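Local coordinates for protein putative tryptophan halogenase (Xanthomonas campestris pv. campestris, PDB 6Y1W) that probably halogenates an aromatic substrate with the help of reduced flavin, as other members of the tryptophan halogenase family do, at residues Leu250-Ser256 against His281-Gly286; Lys89-Phe94 against Pro345-Thr349; Ala145-Phe151 against Val261-Arg265. One frame throughout, in Å; residues are numbered along the deposited sequence.

Contact 1. Residues Leu250-Ser256 against His281-Gly286; sequences LAVQTES and HRVGNG. With BUD ((2S,3S)-butane-2,3-diol), chain L.
Strands 250-254 and 283-286 run antiparallel, their axes 4.6 Å apart and inclined at 158°, with Val-252/Asn-285 and Thr-254/Val-283 as hydrogen-bonded pairs and Gln-253/Gly-284 as a non-hydrogen-bonded one. Asn-285 supplements this pattern with its side chain. Swung beside its own backbone N (chi1 -52°), the amide sends ND2 to Thr-254 OG1 at 2.9 Å and to Val-252 O at 3.1 Å. Asn-285 N also donates to Val-252 O, so that two N-H groups grip this carbonyl from opposite faces of its plane. On the face that carries Ala-251 and Gln-253, the Gln-253 side chain folds back at chi2 over Gly-284, whose CA lies 3.3 Å from Gln-253 OE1. The same oxygen meets the guanidinium edge of Arg-282, accepting a nearly straight bond from NE at 2.7 Å and a weak one from NH2, while butanediol carbons lie over one guanidinium face, toward its rim. Arg-282 is further anchored by a salt bridge to Asp-166. Beyond Thr-254 and Val-283, a water links Ser-256 N to His-281 O. Strand 272-278 flanks the pair beyond 283-286, the chain around Leu-312 to Arg-316 flanks it beyond 250-254, and helix 296-306 packs on Leu-250 and Val-252.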
loop_
_atom_site.group_PDB
_atom_site.type_symbol
_atom_site.label_atom_id
_atom_site.label_comp_id
_atom_site.label_asym_id
_atom_site.label_seq_id
_atom_site.Cartn_x
_atom_site.Cartn_y
_atom_site.Cartn_z
ATOM N N LEU A 250 -11.963 -31.323 -14.466
ATOM C CA LEU A 250 -12.576 -31.735 -15.725
ATOM C C LEU A 250 -13.329 -30.526 -16.258
ATOM O O LEU A 250 -14.086 -29.914 -15.500
ATOM C CB LEU A 250 -13.597 -32.867 -15.519
ATOM C CG LEU A 250 -13.069 -34.281 -15.379
ATOM C CD1 LEU A 250 -14.161 -35.193 -14.789
ATOM C CD2 LEU A 250 -12.568 -34.785 -16.746
ATOM N N ALA A 251 -13.163 -30.201 -17.549
ATOM C CA ALA A 251 -13.777 -28.987 -18.082
ATOM C C ALA A 251 -14.611 -29.317 -19.314
ATOM O O ALA A 251 -14.255 -30.204 -20.093
ATOM C CB ALA A 251 -12.714 -27.932 -18.431
ATOM N N VAL A 252 -15.722 -28.607 -19.488
ATOM C CA VAL A 252 -16.614 -28.881 -20.627
ATOM C C VAL A 252 -17.422 -27.625 -20.928
ATOM O O VAL A 252 -17.885 -26.935 -20.014
ATOM C CB VAL A 252 -17.550 -30.075 -20.334
ATOM C CG1 VAL A 252 -18.540 -29.733 -19.188
ATOM C CG2 VAL A 252 -18.323 -30.494 -21.623
ATOM N N GLN A 253 -17.650 -27.370 -22.221
ATOM C CA GLN A 253 -18.488 -26.261 -22.636
ATOM C C GLN A 253 -19.905 -26.758 -22.891
ATOM O O GLN A 253 -20.122 -27.893 -23.315
ATOM C CB GLN A 253 -17.903 -25.575 -23.894
ATOM C CG GLN A 253 -16.430 -25.153 -23.762
ATOM C CD GLN A 253 -16.149 -24.135 -22.597
ATOM O OE1 GLN A 253 -16.530 -22.965 -22.674
ATOM N NE2 GLN A 253 -15.466 -24.594 -21.534
ATOM N N THR A 254 -20.877 -25.907 -22.607
ATOM C CA THR A 254 -22.265 -26.269 -22.875
ATOM C C THR A 254 -22.931 -25.140 -23.638
ATOM O O THR A 254 -22.500 -23.989 -23.594
ATOM C CB THR A 254 -23.075 -26.551 -21.593
ATOM O OG1 THR A 254 -22.918 -25.456 -20.657
ATOM C CG2 THR A 254 -22.639 -27.873 -20.945
ATOM N N GLU A 255 -24.039 -25.460 -24.318
ATOM C CA GLU A 255 -24.764 -24.364 -24.939
ATOM C C GLU A 255 -25.429 -23.475 -23.879
ATOM O O GLU A 255 -25.748 -23.904 -22.759
ATOM C CB GLU A 255 -25.814 -24.898 -25.937
ATOM C CG GLU A 255 -26.879 -25.641 -25.294
ATOM C CD GLU A 255 -27.675 -26.535 -26.277
ATOM O OE1 GLU A 255 -27.662 -26.319 -27.526
ATOM O OE2 GLU A 255 -28.320 -27.456 -25.760
ATOM N N SER A 256 -25.628 -22.216 -24.246
ATOM C CA SER A 256 -26.392 -21.308 -23.407
ATOM C C SER A 256 -27.851 -21.754 -23.339
ATOM O O SER A 256 -28.420 -22.227 -24.332
ATOM C CB SER A 256 -26.315 -19.895 -23.975
ATOM O OG SER A 256 -24.961 -19.545 -24.251
ATOM N N HIS A 281 -22.102 -16.781 -26.398
ATOM C CA HIS A 281 -22.880 -17.787 -27.117
ATOM C C HIS A 281 -22.646 -19.186 -26.621
ATOM O O HIS A 281 -22.974 -20.140 -27.343
ATOM C CB HIS A 281 -22.594 -17.737 -28.625
ATOM C CG HIS A 281 -22.918 -16.401 -29.212
ATOM N ND1 HIS A 281 -24.217 -15.990 -29.475
ATOM C CD2 HIS A 281 -22.114 -15.384 -29.582
ATOM C CE1 HIS A 281 -24.187 -14.760 -29.963
ATOM N NE2 HIS A 281 -22.924 -14.379 -30.058
ATOM N N ARG A 282 -22.021 -19.347 -25.451
ATOM C CA ARG A 282 -21.861 -20.655 -24.827
ATOM C C ARG A 282 -21.528 -20.421 -23.356
ATOM O O ARG A 282 -21.385 -19.278 -22.904
ATOM C CB ARG A 282 -20.779 -21.477 -25.534
ATOM C CG ARG A 282 -19.380 -21.013 -25.192
ATOM C CD ARG A 282 -18.317 -21.970 -25.791
ATOM N NE ARG A 282 -17.032 -21.865 -25.100
ATOM C CZ ARG A 282 -16.021 -21.115 -25.543
ATOM N NH1 ARG A 282 -16.162 -20.425 -26.665
ATOM N NH2 ARG A 282 -14.868 -21.066 -24.864
ATOM N N VAL A 283 -21.383 -21.522 -22.621
ATOM C CA VAL A 283 -21.086 -21.471 -21.192
ATOM C C VAL A 283 -19.912 -22.395 -20.896
ATOM O O VAL A 283 -19.867 -23.526 -21.395
ATOM C CB VAL A 283 -22.341 -21.882 -20.403
ATOM C CG1 VAL A 283 -22.024 -22.062 -18.911
ATOM C CG2 VAL A 283 -23.442 -20.826 -20.614
ATOM N N GLY A 284 -18.936 -21.906 -20.116
ATOM C CA GLY A 284 -17.843 -22.748 -19.665
ATOM C C GLY A 284 -18.162 -23.372 -18.313
ATOM O O GLY A 284 -18.745 -22.736 -17.453
ATOM N N ASN A 285 -17.798 -24.658 -18.161
ATOM C CA ASN A 285 -18.057 -25.395 -16.929
ATOM C C ASN A 285 -16.817 -26.182 -16.553
ATOM O O ASN A 285 -16.047 -26.598 -17.417
ATOM C CB ASN A 285 -19.207 -26.422 -17.079
ATOM C CG ASN A 285 -20.470 -25.812 -17.654
ATOM O OD1 ASN A 285 -21.382 -25.433 -16.918
ATOM N ND2 ASN A 285 -20.561 -25.777 -19.002
ATOM N N GLY A 286 -16.662 -26.453 -15.271
ATOM C CA GLY A 286 -15.603 -27.382 -14.872
ATOM C C GLY A 286 -15.799 -27.790 -13.432
ATOM O O GLY A 286 -16.533 -27.140 -12.690
HETATM C C1 BUD L . -13.954 -25.552 -29.242
HETATM O O1 BUD L . -14.319 -23.709 -30.740
HETATM C C2 BUD L . -14.971 -24.594 -29.849
HETATM O O2 BUD L . -16.663 -23.018 -29.322
HETATM C C3 BUD L . -15.633 -23.773 -28.755
HETATM C C4 BUD L . -16.281 -24.723 -27.755
HETATM O O HOH W 1 -25.178 -21.714 -26.988
#

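Contact 2. Residues Lys89-Phe94 against Pro345-Thr349; sequences KVGIAF and PIEST
Phe-94 turns its ring edge to Ile-346, meeting both its carbonyl and its CG1, with CZ 3.5 Å from Ile-346 O and CE1 3.8 Å from Ile-346 CG1. The carbonyl thus lies near the ring plane, where the ring C-H groups, slightly positive, probably interact favourably with it. Glu-347 reaches the same end of the ring obliquely: its carboxylate, tilted 33° against the ring, brings OE2 to 3.4 Å from Phe-94 CZ. That oxygen is held in place by hydrogen bonds from outside the two segments, to His-395 and His-106, and the ring of His-395 also stacks on Phe-94, so His-395 contacts both partners and probably helps to position them. Ile-92 fills the middle of the contact. Its CD1 methyl points at a polar rim, 3.5 Å from Ile-346 O and 3.7 Å from Glu-347 OE1, while its CG2 lies over one face of the Phe-94 ring. The chain of Lys-89 is extended throughout, starting with CG anti to the backbone N (chi1 175°), and this full reach carries NZ to Ser-348 OG, to which it donates at 2.8 Å. Thr-62 O holds NZ from a second point. Lys-89 NZ and Glu-347 OE1 remain 6.2 Å apart and do not pair. A lysine beside a glutamate-serine pair is characteristic of the active site of tryptophan halogenases; Lys-89 is the predicted catalytic residue here and Glu-347 a predicted tryptophan-binding one, consistent with a substrate pocket next to which a butanediol is bound.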
loop_
_atom_site.group_PDB
_atom_site.type_symbol
_atom_site.label_atom_id
_atom_site.label_comp_id
_atom_site.label_asym_id
_atom_site.label_seq_id
_atom_site.Cartn_x
_atom_site.Cartn_y
_atom_site.Cartn_z
ATOM N N LYS A 89 -18.484 -9.224 -15.906
ATOM C CA LYS A 89 -18.488 -9.925 -14.629
ATOM C C LYS A 89 -18.465 -8.905 -13.515
ATOM O O LYS A 89 -17.611 -8.019 -13.529
ATOM C CB LYS A 89 -17.236 -10.822 -14.517
ATOM C CG LYS A 89 -17.101 -11.491 -13.143
ATOM C CD LYS A 89 -15.775 -12.226 -13.051
ATOM C CE LYS A 89 -15.552 -12.717 -11.591
ATOM N NZ LYS A 89 -14.070 -13.053 -11.384
ATOM N N VAL A 90 -19.388 -9.032 -12.545
ATOM C CA VAL A 90 -19.377 -8.155 -11.372
ATOM C C VAL A 90 -19.128 -8.906 -10.073
ATOM O O VAL A 90 -19.084 -8.271 -9.011
ATOM C CB VAL A 90 -20.670 -7.323 -11.264
ATOM C CG1 VAL A 90 -20.805 -6.393 -12.461
ATOM C CG2 VAL A 90 -21.897 -8.253 -11.157
ATOM N N GLY A 91 -18.963 -10.229 -10.110
ATOM C CA GLY A 91 -18.747 -10.950 -8.865
ATOM C C GLY A 91 -18.770 -12.450 -9.099
ATOM O O GLY A 91 -18.892 -12.926 -10.235
ATOM N N ILE A 92 -18.666 -13.189 -7.982
ATOM C CA ILE A 92 -18.676 -14.654 -7.958
ATOM C C ILE A 92 -19.761 -15.085 -6.976
ATOM O O ILE A 92 -19.772 -14.628 -5.818
ATOM C CB ILE A 92 -17.331 -15.243 -7.492
ATOM C CG1 ILE A 92 -16.203 -14.778 -8.439
ATOM C CG2 ILE A 92 -17.357 -16.762 -7.476
ATOM C CD1 ILE A 92 -14.798 -15.257 -8.038
ATOM N N ALA A 93 -20.646 -15.989 -7.411
ATOM C CA ALA A 93 -21.650 -16.539 -6.505
ATOM C C ALA A 93 -21.092 -17.805 -5.879
ATOM O O ALA A 93 -20.810 -18.792 -6.588
ATOM C CB ALA A 93 -22.960 -16.813 -7.249
ATOM N N PHE A 94 -20.896 -17.765 -4.550
ATOM C CA PHE A 94 -20.337 -18.897 -3.815
ATOM C C PHE A 94 -21.477 -19.695 -3.216
ATOM O O PHE A 94 -22.126 -19.239 -2.273
ATOM C CB PHE A 94 -19.384 -18.411 -2.723
ATOM C CG PHE A 94 -18.028 -18.043 -3.266
ATOM C CD1 PHE A 94 -17.091 -19.058 -3.511
ATOM C CD2 PHE A 94 -17.725 -16.739 -3.640
ATOM C CE1 PHE A 94 -15.825 -18.753 -4.088
ATOM C CE2 PHE A 94 -16.449 -16.424 -4.190
ATOM C CZ PHE A 94 -15.519 -17.439 -4.432
ATOM N N PRO A 345 -8.744 -21.648 -9.800
ATOM C CA PRO A 345 -9.426 -20.415 -10.258
ATOM C C PRO A 345 -10.607 -19.982 -9.417
ATOM O O PRO A 345 -11.561 -19.375 -9.937
ATOM C CB PRO A 345 -9.878 -20.780 -11.684
ATOM C CG PRO A 345 -10.138 -22.255 -11.604
ATOM C CD PRO A 345 -8.991 -22.779 -10.710
ATOM N N ILE A 346 -10.537 -20.247 -8.109
ATOM C CA ILE A 346 -11.664 -19.963 -7.230
ATOM C C ILE A 346 -11.928 -18.469 -7.104
ATOM O O ILE A 346 -13.070 -18.063 -6.869
ATOM C CB ILE A 346 -11.406 -20.614 -5.864
ATOM C CG1 ILE A 346 -12.612 -20.487 -4.949
ATOM C CG2 ILE A 346 -10.211 -19.941 -5.145
ATOM C CD1 ILE A 346 -12.409 -21.260 -3.626
ATOM N N GLU A 347 -10.900 -17.623 -7.269
ATOM C CA GLU A 347 -11.066 -16.175 -7.264
ATOM C C GLU A 347 -10.552 -15.550 -8.561
ATOM O O GLU A 347 -10.208 -14.369 -8.586
ATOM C CB GLU A 347 -10.360 -15.530 -6.055
ATOM C CG GLU A 347 -11.126 -15.722 -4.728
ATOM C CD GLU A 347 -12.365 -14.838 -4.604
ATOM O OE1 GLU A 347 -12.542 -13.895 -5.421
ATOM O OE2 GLU A 347 -13.211 -15.099 -3.663
ATOM N N SER A 348 -10.502 -16.323 -9.654
ATOM C CA SER A 348 -10.224 -15.791 -10.993
ATOM C C SER A 348 -8.930 -14.979 -11.027
ATOM O O SER A 348 -8.897 -13.862 -11.544
ATOM C CB SER A 348 -11.387 -14.936 -11.548
ATOM O OG SER A 348 -12.698 -15.489 -11.265
ATOM N N THR A 349 -7.847 -15.560 -10.519
ATOM C CA THR A 349 -6.573 -14.848 -10.406
ATOM C C THR A 349 -5.537 -15.246 -11.469
ATOM O O THR A 349 -4.468 -14.632 -11.493
ATOM C CB THR A 349 -5.953 -15.039 -9.014
ATOM O OG1 THR A 349 -5.969 -16.432 -8.631
ATOM C CG2 THR A 349 -6.684 -14.210 -7.960
#

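Contact 3. Residues Ala145-Phe151 against Val261-Arg265; sequences AAQEGRF and VTFTR
Thr-262 provides the direct hydrogen bond of this contact, its OG1 donating to Ala-145 O at 2.9 Å. With chi1 at 50°, the hydroxyl points into the end of helix 141-148 and approaches the carbonyl from above its plane, 39° out of it. Ala-145 O also accepts an i+5 bond from Arg-150 N at 3.3 Å, and a weak one from Gly-149 N; the positive phi of Gly-149 at the helix end lets the chain turn away just there. The threonine therefore binds a carbonyl that the helix end is already using.

A second polar link is indirect. One water donates to Ala-146 O at 2.8 Å and accepts from Thr-262 N at 3.0 Å, tying the next carbonyl of the helix to the backbone of Thr-262.

The aromatic contact falls on the same carbonyl: Phe-263 presents its ring edge to Ala-146 O, with CD2 3.5 Å away, and touches Ala-146 CB more loosely. Val-261 CG2 lies over the centre of one ring face, 3.8 Å above it, and so helps to fix how the ring is turned.

Van der Waals contact comes from the other branch of Thr-262. Its CG2 methyl rests against Arg-150 O at 3.7 Å, with Phe-151 CB as a loose apolar neighbour; Phe-151 itself stacks on Phe-88.

Helix-end carbonyls are thus met by a hydroxyl, a water and aromatic C-H groups, a complementary set for the partial negative charge expected at a helix C-terminus, whereas Arg-150 O, covered by a methyl, has no polar partner in the model.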
loop_
_atom_site.group_PDB
_atom_site.type_symbol
_atom_site.label_atom_id
_atom_site.label_comp_id
_atom_site.label_asym_id
_atom_site.label_seq_id
_atom_site.Cartn_x
_atom_site.Cartn_y
_atom_site.Cartn_z
ATOM N N ALA A 145 -26.291 -6.062 -8.887
ATOM C CA ALA A 145 -26.255 -6.283 -10.330
ATOM C C ALA A 145 -26.008 -7.752 -10.661
ATOM O O ALA A 145 -26.461 -8.256 -11.705
ATOM C CB ALA A 145 -25.181 -5.399 -10.966
ATOM N N ALA A 146 -25.288 -8.455 -9.791
ATOM C CA ALA A 146 -25.150 -9.897 -9.964
ATOM C C ALA A 146 -26.487 -10.582 -9.767
ATOM O O ALA A 146 -26.849 -11.468 -10.538
ATOM C CB ALA A 146 -24.105 -10.458 -8.978
ATOM N N GLN A 147 -27.239 -10.170 -8.745
ATOM C CA GLN A 147 -28.513 -10.823 -8.479
ATOM C C GLN A 147 -29.511 -10.596 -9.596
ATOM O O GLN A 147 -30.319 -11.490 -9.876
ATOM C CB GLN A 147 -29.107 -10.314 -7.171
ATOM C CG GLN A 147 -28.250 -10.799 -6.014
ATOM C CD GLN A 147 -28.809 -10.347 -4.665
ATOM O OE1 GLN A 147 -29.307 -9.237 -4.517
ATOM N NE2 GLN A 147 -28.685 -11.218 -3.661
ATOM N N GLU A 148 -29.521 -9.405 -10.183
ATOM C CA GLU A 148 -30.563 -9.051 -11.144
ATOM C C GLU A 148 -30.118 -9.183 -12.589
ATOM O O GLU A 148 -30.935 -8.940 -13.488
ATOM C CB GLU A 148 -31.047 -7.613 -10.912
ATOM C CG GLU A 148 -31.586 -7.342 -9.500
ATOM C CD GLU A 148 -32.745 -8.222 -9.135
ATOM O OE1 GLU A 148 -33.474 -8.668 -10.065
ATOM O OE2 GLU A 148 -32.943 -8.480 -7.915
ATOM N N GLY A 149 -28.847 -9.498 -12.842
ATOM C CA GLY A 149 -28.401 -9.714 -14.219
ATOM C C GLY A 149 -28.349 -8.463 -15.069
ATOM O O GLY A 149 -28.692 -8.504 -16.269
ATOM N N ARG A 150 -27.919 -7.353 -14.485
ATOM C CA ARG A 150 -27.875 -6.051 -15.141
ATOM C C ARG A 150 -26.447 -5.524 -15.223
ATOM O O ARG A 150 -25.614 -5.793 -14.345
ATOM C CB ARG A 150 -28.744 -5.041 -14.371
ATOM C CG ARG A 150 -30.209 -5.430 -14.324
ATOM C CD ARG A 150 -31.028 -4.342 -13.668
ATOM N NE ARG A 150 -32.451 -4.668 -13.678
ATOM C CZ ARG A 150 -33.299 -4.320 -14.641
ATOM N NH1 ARG A 150 -32.877 -3.632 -15.693
ATOM N NH2 ARG A 150 -34.577 -4.675 -14.548
ATOM N N PHE A 151 -26.157 -4.746 -16.278
ATOM C CA PHE A 151 -24.839 -4.129 -16.399
ATOM C C PHE A 151 -24.897 -2.968 -17.376
ATOM O O PHE A 151 -25.452 -3.109 -18.479
ATOM C CB PHE A 151 -23.743 -5.101 -16.891
ATOM C CG PHE A 151 -22.387 -4.439 -16.970
ATOM C CD1 PHE A 151 -21.587 -4.365 -15.834
ATOM C CD2 PHE A 151 -21.969 -3.779 -18.126
ATOM C CE1 PHE A 151 -20.382 -3.695 -15.871
ATOM C CE2 PHE A 151 -20.766 -3.092 -18.170
ATOM C CZ PHE A 151 -19.971 -3.042 -17.021
ATOM N N VAL A 261 -25.712 -14.498 -17.322
ATOM C CA VAL A 261 -25.645 -13.828 -16.021
ATOM C C VAL A 261 -24.399 -12.949 -15.935
ATOM O O VAL A 261 -23.539 -12.957 -16.833
ATOM C CB VAL A 261 -25.675 -14.845 -14.868
ATOM C CG1 VAL A 261 -27.018 -15.662 -14.859
ATOM C CG2 VAL A 261 -24.435 -15.798 -14.887
ATOM N N THR A 262 -24.323 -12.131 -14.879
ATOM C CA THR A 262 -23.216 -11.196 -14.686
ATOM C C THR A 262 -22.217 -11.682 -13.639
ATOM O O THR A 262 -21.339 -10.910 -13.238
ATOM C CB THR A 262 -23.720 -9.813 -14.267
ATOM O OG1 THR A 262 -24.621 -9.955 -13.171
ATOM C CG2 THR A 262 -24.450 -9.069 -15.473
ATOM N N PHE A 263 -22.275 -12.952 -13.263
ATOM C CA PHE A 263 -21.376 -13.480 -12.250
ATOM C C PHE A 263 -20.806 -14.812 -12.717
ATOM O O PHE A 263 -21.372 -15.502 -13.566
ATOM C CB PHE A 263 -22.099 -13.629 -10.898
ATOM C CG PHE A 263 -23.300 -14.528 -10.963
ATOM C CD1 PHE A 263 -23.148 -15.896 -10.853
ATOM C CD2 PHE A 263 -24.575 -14.009 -11.199
ATOM C CE1 PHE A 263 -24.231 -16.738 -10.945
ATOM C CE2 PHE A 263 -25.679 -14.847 -11.314
ATOM C CZ PHE A 263 -25.518 -16.200 -11.188
ATOM N N THR A 264 -19.648 -15.152 -12.153
ATOM C CA THR A 264 -19.092 -16.498 -12.229
ATOM C C THR A 264 -19.697 -17.287 -11.088
ATOM O O THR A 264 -19.866 -16.744 -9.997
ATOM C CB THR A 264 -17.568 -16.417 -12.081
ATOM O OG1 THR A 264 -17.010 -15.759 -13.227
ATOM C CG2 THR A 264 -16.967 -17.817 -11.886
ATOM N N ARG A 265 -20.056 -18.547 -11.337
ATOM C CA ARG A 265 -20.592 -19.380 -10.263
ATOM C C ARG A 265 -19.513 -20.323 -9.762
ATOM O O ARG A 265 -18.815 -20.947 -10.561
ATOM C CB ARG A 265 -21.824 -20.157 -10.734
ATOM C CG ARG A 265 -22.618 -20.789 -9.579
ATOM C CD ARG A 265 -23.913 -21.386 -10.125
ATOM N NE ARG A 265 -23.665 -22.674 -10.760
ATOM C CZ ARG A 265 -24.531 -23.295 -11.552
ATOM N NH1 ARG A 265 -25.712 -22.718 -11.805
ATOM N NH2 ARG A 265 -24.221 -24.489 -12.064
HETATM O O HOH W 2 -26.844 -12.212 -13.270
#

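How the contacts relate
All three contacts reach one mixed sheet, in which the strands run 102-107, 91-99, 263-268, 272-278, 283-289, 248-254, 316-319. Contacts 2 and 3 are neighbours, their centres about 11 Å apart: strands 91-99 and 263-268 lie side by side, with Ala-93 N 2.8 Å from Thr-264 O, probably hydrogen-bonded. Contact 1 lies further across the sheet, its centre about 16 Å from that of contact 2 and 17 Å from that of contact 3. Along the chain, contact 2 spans the other two, whose own segments alternate. Residues distant in sequence thus converge on the sheet; the predicted catalytic Lys-89 lies just before strand 91-99, and contact 1 holds an arginine beside a bound butanediol.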